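Local coordinates for protein Bpsl2520 (Burkholderia pseudomallei K96243, PDB 6F03) that is a secreted, almost wholly helical antigen of the DUF2059 family whose molecular function is not established, at residues R166-V169 / N170-Q174; A36-D39 / A40-A44. All blocks are in the same frame, centred on the assembly; numbering follows the deposited sequence.

Contact 1: R166-V169 / N170-Q174; sequences RDVV and NGLMQ
Val168 and Leu172 pack against each other one turn apart on a plain alpha-helical stretch, part of the long C-terminal helix 152-193 and of the DUF2059 family region. Four successive i to i+4 backbone bonds carry this turn. Asn170 N reaches Arg166 O at 2.7 Å, Gly171 N donates to Asp167 O, Leu172 N to Val168 O at 3.1 Å, and Met173 N to Val169 O. The Gly171 bond is the most bent of the four, at 152°, and its donor sits above the plane of the Asp167 carbonyl; the others are close to straight.

Apolar contacts run along two ridges of the helix. Val168 and Leu172, both buried, lie side by side and point the same way, with Val168 CG1 3.9 Å from Leu172 CD1. They pack on Ala132 and Ala125 of the second subunit, so this face belongs to the dimer interface, and an acetate ion is bound close to Val168. On the neighbouring ridge Val169 meets selenomethionine Met173 at a slant. Met173 CG stands anti to the backbone N (chi1 -158°), and the chain then bends at chi3, which swings its terminal methyl back towards Val169 CG1. Val169 itself packs on Ile62 of the second subunit.

Among the polar side chains, Asp167 turns away from the following turn: OD1 accepts from Gln163 and OD2 bonds Tyr136 OH of the second subunit, which ties the carboxylate into the interface. Asn170 folds its amide back beside the preceding turn, ND2 lying 4.0 Å from Arg166 CB. Asn170 ND2 is also 3.4 Å from Arg166 O, at an angle too poor for a hydrogen bond. At the slanted pair, Met173 CE ends 3.8 Å from Val169 CG1.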
ATOM      1  N   ARG B 166       0.514   0.911  11.804  1.00 36.78           N
ATOM      2  CA  ARG B 166       1.368   1.940  11.217  1.00 37.73           C
ATOM      3  C   ARG B 166       2.606   2.190  12.070  1.00 35.93           C
ATOM      4  O   ARG B 166       3.718   2.352  11.538  1.00 32.40           O
ATOM      5  CB  ARG B 166       0.569   3.225  11.015  1.00 45.05           C
ATOM      6  CG  ARG B 166      -0.273   3.168   9.767  1.00 53.26           C
ATOM      7  CD  ARG B 166      -0.794   4.525   9.364  1.00 61.67           C
ATOM      8  NE  ARG B 166      -1.812   5.011  10.283  1.00 67.62           N
ATOM      9  CZ  ARG B 166      -3.079   4.610  10.259  1.00 71.42           C
ATOM     10  NH1 ARG B 166      -3.467   3.703   9.369  1.00 71.19           N
ATOM     11  NH2 ARG B 166      -3.956   5.102  11.129  1.00 73.36           N
ATOM     12  N   ASP B 167       2.433   2.220  13.394  1.00 28.21           N
ATOM     13  CA  ASP B 167       3.563   2.438  14.292  1.00 31.81           C
ATOM     14  C   ASP B 167       4.645   1.382  14.097  1.00 31.22           C
ATOM     15  O   ASP B 167       5.843   1.698  14.083  1.00 31.50           O
ATOM     16  CB  ASP B 167       3.073   2.428  15.738  1.00 35.98           C
ATOM     17  CG  ASP B 167       2.675   3.813  16.237  1.00 47.60           C
ATOM     18  OD1 ASP B 167       2.153   4.620  15.425  1.00 49.65           O
ATOM     19  OD2 ASP B 167       2.837   4.072  17.458  1.00 51.64           O
ATOM     20  N   VAL B 168       4.245   0.118  13.969  1.00 26.89           N
ATOM     21  CA  VAL B 168       5.224  -0.942  13.749  1.00 29.90           C
ATOM     22  C   VAL B 168       5.971  -0.721  12.430  1.00 31.11           C
ATOM     23  O   VAL B 168       7.204  -0.643  12.397  1.00 32.31           O
ATOM     24  CB  VAL B 168       4.535  -2.316  13.801  1.00 26.24           C
ATOM     25  CG1 VAL B 168       5.474  -3.377  13.303  1.00 27.56           C
ATOM     26  CG2 VAL B 168       4.082  -2.626  15.255  1.00 27.00           C
ATOM     27  N   VAL B 169       5.232  -0.577  11.333  1.00 31.34           N
ATOM     28  CA  VAL B 169       5.853  -0.488  10.012  1.00 33.66           C
ATOM     29  C   VAL B 169       6.665   0.801   9.870  1.00 34.60           C
ATOM     30  O   VAL B 169       7.802   0.784   9.388  1.00 35.93           O
ATOM     31  CB  VAL B 169       4.770  -0.610   8.928  1.00 35.49           C
ATOM     32  CG1 VAL B 169       5.350  -0.362   7.533  1.00 38.83           C
ATOM     33  CG2 VAL B 169       4.084  -1.992   9.030  1.00 34.38           C
ATOM     34  N   ASN B 170       6.107   1.936  10.296  1.00 36.64           N
ATOM     35  CA  ASN B 170       6.827   3.209  10.160  1.00 40.34           C
ATOM     36  C   ASN B 170       8.092   3.242  11.009  1.00 40.48           C
ATOM     37  O   ASN B 170       9.111   3.807  10.590  1.00 37.59           O
ATOM     38  CB  ASN B 170       5.931   4.390  10.554  1.00 40.71           C
ATOM     39  CG  ASN B 170       4.797   4.607   9.578  1.00 46.75           C
ATOM     40  OD1 ASN B 170       4.822   4.096   8.449  1.00 44.77           O
ATOM     41  ND2 ASN B 170       3.776   5.354  10.014  1.00 50.67           N
ATOM     42  N   GLY B 171       8.040   2.672  12.221  1.00 37.62           N
ATOM     43  CA  GLY B 171       9.225   2.644  13.060  1.00 34.79           C
ATOM     44  C   GLY B 171      10.346   1.817  12.457  1.00 35.83           C
ATOM     45  O   GLY B 171      11.513   2.206  12.512  1.00 38.92           O
ATOM     46  N   LEU B 172      10.011   0.643  11.913  1.00 29.08           N
ATOM     47  CA  LEU B 172      11.017  -0.209  11.291  1.00 31.00           C
ATOM     48  C   LEU B 172      11.553   0.418  10.002  1.00 37.15           C
ATOM     49  O   LEU B 172      12.756   0.365   9.727  1.00 34.23           O
ATOM     50  CB  LEU B 172      10.421  -1.587  11.021  1.00 29.72           C
ATOM     51  CG  LEU B 172      10.012  -2.390  12.276  1.00 32.15           C
ATOM     52  CD1 LEU B 172       9.140  -3.554  11.894  1.00 29.05           C
ATOM     53  CD2 LEU B 172      11.247  -2.876  13.032  1.00 33.73           C
HETATM   54  N   MSE B 173      10.676   1.021   9.209  1.00 41.47           N
HETATM   55  CA  MSE B 173      11.071   1.766   8.024  1.00 48.29           C
HETATM   56  C   MSE B 173      12.087   2.858   8.382  1.00 44.77           C
HETATM   57  O   MSE B 173      13.096   3.022   7.705  1.00 44.53           O
HETATM   58  CB  MSE B 173       9.835   2.372   7.363  1.00 58.43           C
HETATM   59  CG  MSE B 173       9.984   2.721   5.894  1.00 74.13           C
HETATM   60 SE   MSE B 173       8.382   3.648   5.238  0.57 91.86          SE
HETATM   61  CE  MSE B 173       7.135   2.143   5.255  1.00 94.09           C
ATOM     62  N   GLN B 174      11.835   3.601   9.460  1.00 42.67           N
ATOM     63  CA  GLN B 174      12.752   4.673   9.820  1.00 43.46           C
ATOM     64  C   GLN B 174      14.121   4.131  10.207  1.00 40.25           C
ATOM     65  O   GLN B 174      15.146   4.746   9.901  1.00 39.90           O
ATOM     66  CB  GLN B 174      12.156   5.519  10.942  1.00 50.11           C
ATOM     67  CG  GLN B 174      11.193   6.597  10.415  1.00 58.74           C
ATOM     68  CD  GLN B 174      10.482   7.384  11.518  1.00 65.17           C
ATOM     69  OE1 GLN B 174      10.733   7.183  12.708  1.00 66.88           O
ATOM     70  NE2 GLN B 174       9.591   8.289  11.117  1.00 68.33           N
TER

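Contact 2: A36-D39 / A40-A44; sequences APID and ADKKA
The carboxylate of Asp39 is the flat group here, and Lys42 meets it from above its plane: Lys42 N donates to Asp39 OD2 at 3.3 Å, 59° out of that plane, with an N-H...O angle of 153°. The lysine stem also passes close to the carboxylate: on the same face Lys42 CB comes within 3.4 Å of Asp39 OD1, and the two side chains cross at about a right angle. A chi1 of 61° places Asp39 CG between its own backbone N and carbonyl carbon, from where the carboxylate can reach the amide three residues on.

The backbone adds a second link, Lys43 N to Asp39 O at 2.9 Å and nearly straight. Ile38 supplies the apolar part of the contact: its CG2 methyl lies 3.5 Å from Lys43 N and 3.8 Å from Lys43 CB, and touches the Lys42 stem more loosely. Beyond the turn, Ile38 packs on Tyr130, Asp131 and Ala134 of helix 119-136. The extended Lys42 carries NZ to the carbonyl oxygens of Ala134 and Tyr137, while Lys43 makes a cation-pi contact with Tyr130.

The negative carboxylate beside the first-turn amides would probably interact favourably with the helix dipole. Asp39 is the N-cap of helix 40-52, its side chain making the capping bond to the N3 amide that is typical of an Asp-capped helix start.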
ATOM      1  N   ALA B  36     -22.996 -13.164  -5.619  1.00 73.52           N
ATOM      2  CA  ALA B  36     -24.084 -14.104  -5.369  1.00 72.40           C
ATOM      3  C   ALA B  36     -25.212 -13.484  -4.547  1.00 68.51           C
ATOM      4  O   ALA B  36     -25.043 -12.439  -3.911  1.00 67.79           O
ATOM      5  CB  ALA B  36     -23.558 -15.347  -4.642  1.00 67.39           C
ATOM      6  N   PRO B  37     -26.379 -14.138  -4.537  1.00 69.65           N
ATOM      7  CA  PRO B  37     -27.525 -13.655  -3.743  1.00 66.05           C
ATOM      8  C   PRO B  37     -27.350 -13.939  -2.255  1.00 67.09           C
ATOM      9  O   PRO B  37     -26.981 -15.049  -1.866  1.00 69.91           O
ATOM     10  CB  PRO B  37     -28.721 -14.432  -4.319  1.00 67.53           C
ATOM     11  CG  PRO B  37     -28.211 -15.182  -5.513  1.00 67.88           C
ATOM     12  CD  PRO B  37     -26.730 -15.301  -5.369  1.00 66.96           C
ATOM     13  N   ILE B  38     -27.517 -12.903  -1.435  1.00 63.96           N
ATOM     14  CA  ILE B  38     -27.381 -13.007   0.019  1.00 59.66           C
ATOM     15  C   ILE B  38     -28.755 -13.326   0.606  1.00 55.60           C
ATOM     16  O   ILE B  38     -29.721 -12.593   0.367  1.00 54.74           O
ATOM     17  CB  ILE B  38     -26.825 -11.704   0.621  1.00 56.02           C
ATOM     18  CG1 ILE B  38     -25.507 -11.296  -0.045  1.00 55.37           C
ATOM     19  CG2 ILE B  38     -26.637 -11.834   2.123  1.00 53.38           C
ATOM     20  CD1 ILE B  38     -25.081  -9.861   0.272  1.00 55.65           C
ATOM     21  N   ASP B  39     -28.854 -14.401   1.387  1.00 55.75           N
ATOM     22  CA  ASP B  39     -30.146 -14.706   1.998  1.00 54.18           C
ATOM     23  C   ASP B  39     -30.513 -13.648   3.047  1.00 50.06           C
ATOM     24  O   ASP B  39     -29.668 -12.903   3.546  1.00 49.47           O
ATOM     25  CB  ASP B  39     -30.153 -16.097   2.637  1.00 56.07           C
ATOM     26  CG  ASP B  39     -29.137 -16.245   3.742  1.00 58.34           C
ATOM     27  OD1 ASP B  39     -27.941 -16.414   3.437  1.00 61.09           O
ATOM     28  OD2 ASP B  39     -29.539 -16.196   4.923  1.00 57.90           O
ATOM     29  N   ALA B  40     -31.798 -13.609   3.394  1.00 48.11           N
ATOM     30  CA  ALA B  40     -32.333 -12.472   4.135  1.00 45.57           C
ATOM     31  C   ALA B  40     -31.714 -12.348   5.528  1.00 43.52           C
ATOM     32  O   ALA B  40     -31.355 -11.243   5.957  1.00 42.98           O
ATOM     33  CB  ALA B  40     -33.856 -12.589   4.233  1.00 43.69           C
ATOM     34  N   ASP B  41     -31.555 -13.467   6.241  1.00 36.57           N
ATOM     35  CA  ASP B  41     -31.049 -13.387   7.604  1.00 39.34           C
ATOM     36  C   ASP B  41     -29.570 -13.036   7.621  1.00 38.44           C
ATOM     37  O   ASP B  41     -29.109 -12.329   8.527  1.00 39.51           O
ATOM     38  CB  ASP B  41     -31.300 -14.707   8.346  1.00 45.18           C
ATOM     39  CG  ASP B  41     -32.779 -14.973   8.568  1.00 49.79           C
ATOM     40  OD1 ASP B  41     -33.547 -13.984   8.676  0.52 50.13           O
ATOM     41  OD2 ASP B  41     -33.172 -16.167   8.617  0.55 50.67           O
ATOM     42  N   LYS B  42     -28.824 -13.489   6.614  1.00 36.24           N
ATOM     43  CA  LYS B  42     -27.426 -13.097   6.492  1.00 36.41           C
ATOM     44  C   LYS B  42     -27.290 -11.619   6.121  1.00 34.59           C
ATOM     45  O   LYS B  42     -26.436 -10.918   6.672  1.00 30.89           O
ATOM     46  CB  LYS B  42     -26.717 -13.988   5.473  1.00 35.11           C
ATOM     47  CG  LYS B  42     -25.203 -13.809   5.463  1.00 34.77           C
ATOM     48  CD  LYS B  42     -24.526 -14.945   4.703  1.00 35.69           C
ATOM     49  CE  LYS B  42     -23.031 -14.901   4.915  1.00 34.10           C
ATOM     50  NZ  LYS B  42     -22.321 -15.991   4.191  1.00 31.16           N
ATOM     51  N   LYS B  43     -28.119 -11.128   5.194  1.00 36.43           N
ATOM     52  CA  LYS B  43     -28.072  -9.714   4.836  1.00 35.07           C
ATOM     53  C   LYS B  43     -28.307  -8.828   6.058  1.00 36.02           C
ATOM     54  O   LYS B  43     -27.558  -7.873   6.304  1.00 34.18           O
ATOM     55  CB  LYS B  43     -29.097  -9.407   3.744  1.00 40.77           C
ATOM     56  CG  LYS B  43     -29.042  -7.954   3.231  1.00 48.46           C
ATOM     57  CD  LYS B  43     -30.073  -7.676   2.131  1.00 54.10           C
ATOM     58  CE  LYS B  43     -30.170  -6.181   1.790  1.00 57.90           C
ATOM     59  NZ  LYS B  43     -28.936  -5.580   1.213  1.00 58.36           N
ATOM     60  N   ALA B  44     -29.344  -9.135   6.840  1.00 32.16           N
ATOM     61  CA  ALA B  44     -29.633  -8.321   8.016  1.00 31.91           C
ATOM     62  C   ALA B  44     -28.500  -8.384   9.028  1.00 29.59           C
ATOM     63  O   ALA B  44     -28.219  -7.396   9.706  1.00 30.76           O
ATOM     64  CB  ALA B  44     -30.949  -8.765   8.655  1.00 33.22           C
TER

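Overall arrangement
Contact 2 opens the ordered part of the fold, at the start of the first helix, whereas contact 1 lies within the last and longest one. In sequence they come in series, and in space their centres are 40 Å apart, with nearest atoms about 27 Å apart, so they do not touch. Helix 119-136 is a shared neighbour: within the chain it takes up Ile38 and Lys43 of contact 2, and the same helix of the second subunit packs against contact 1. The dimer partner reaches contact 1 alone, while contact 2 stays on the surface. No active site has been assigned; the acetate near contact 1 probably comes from the crystallisation liquor.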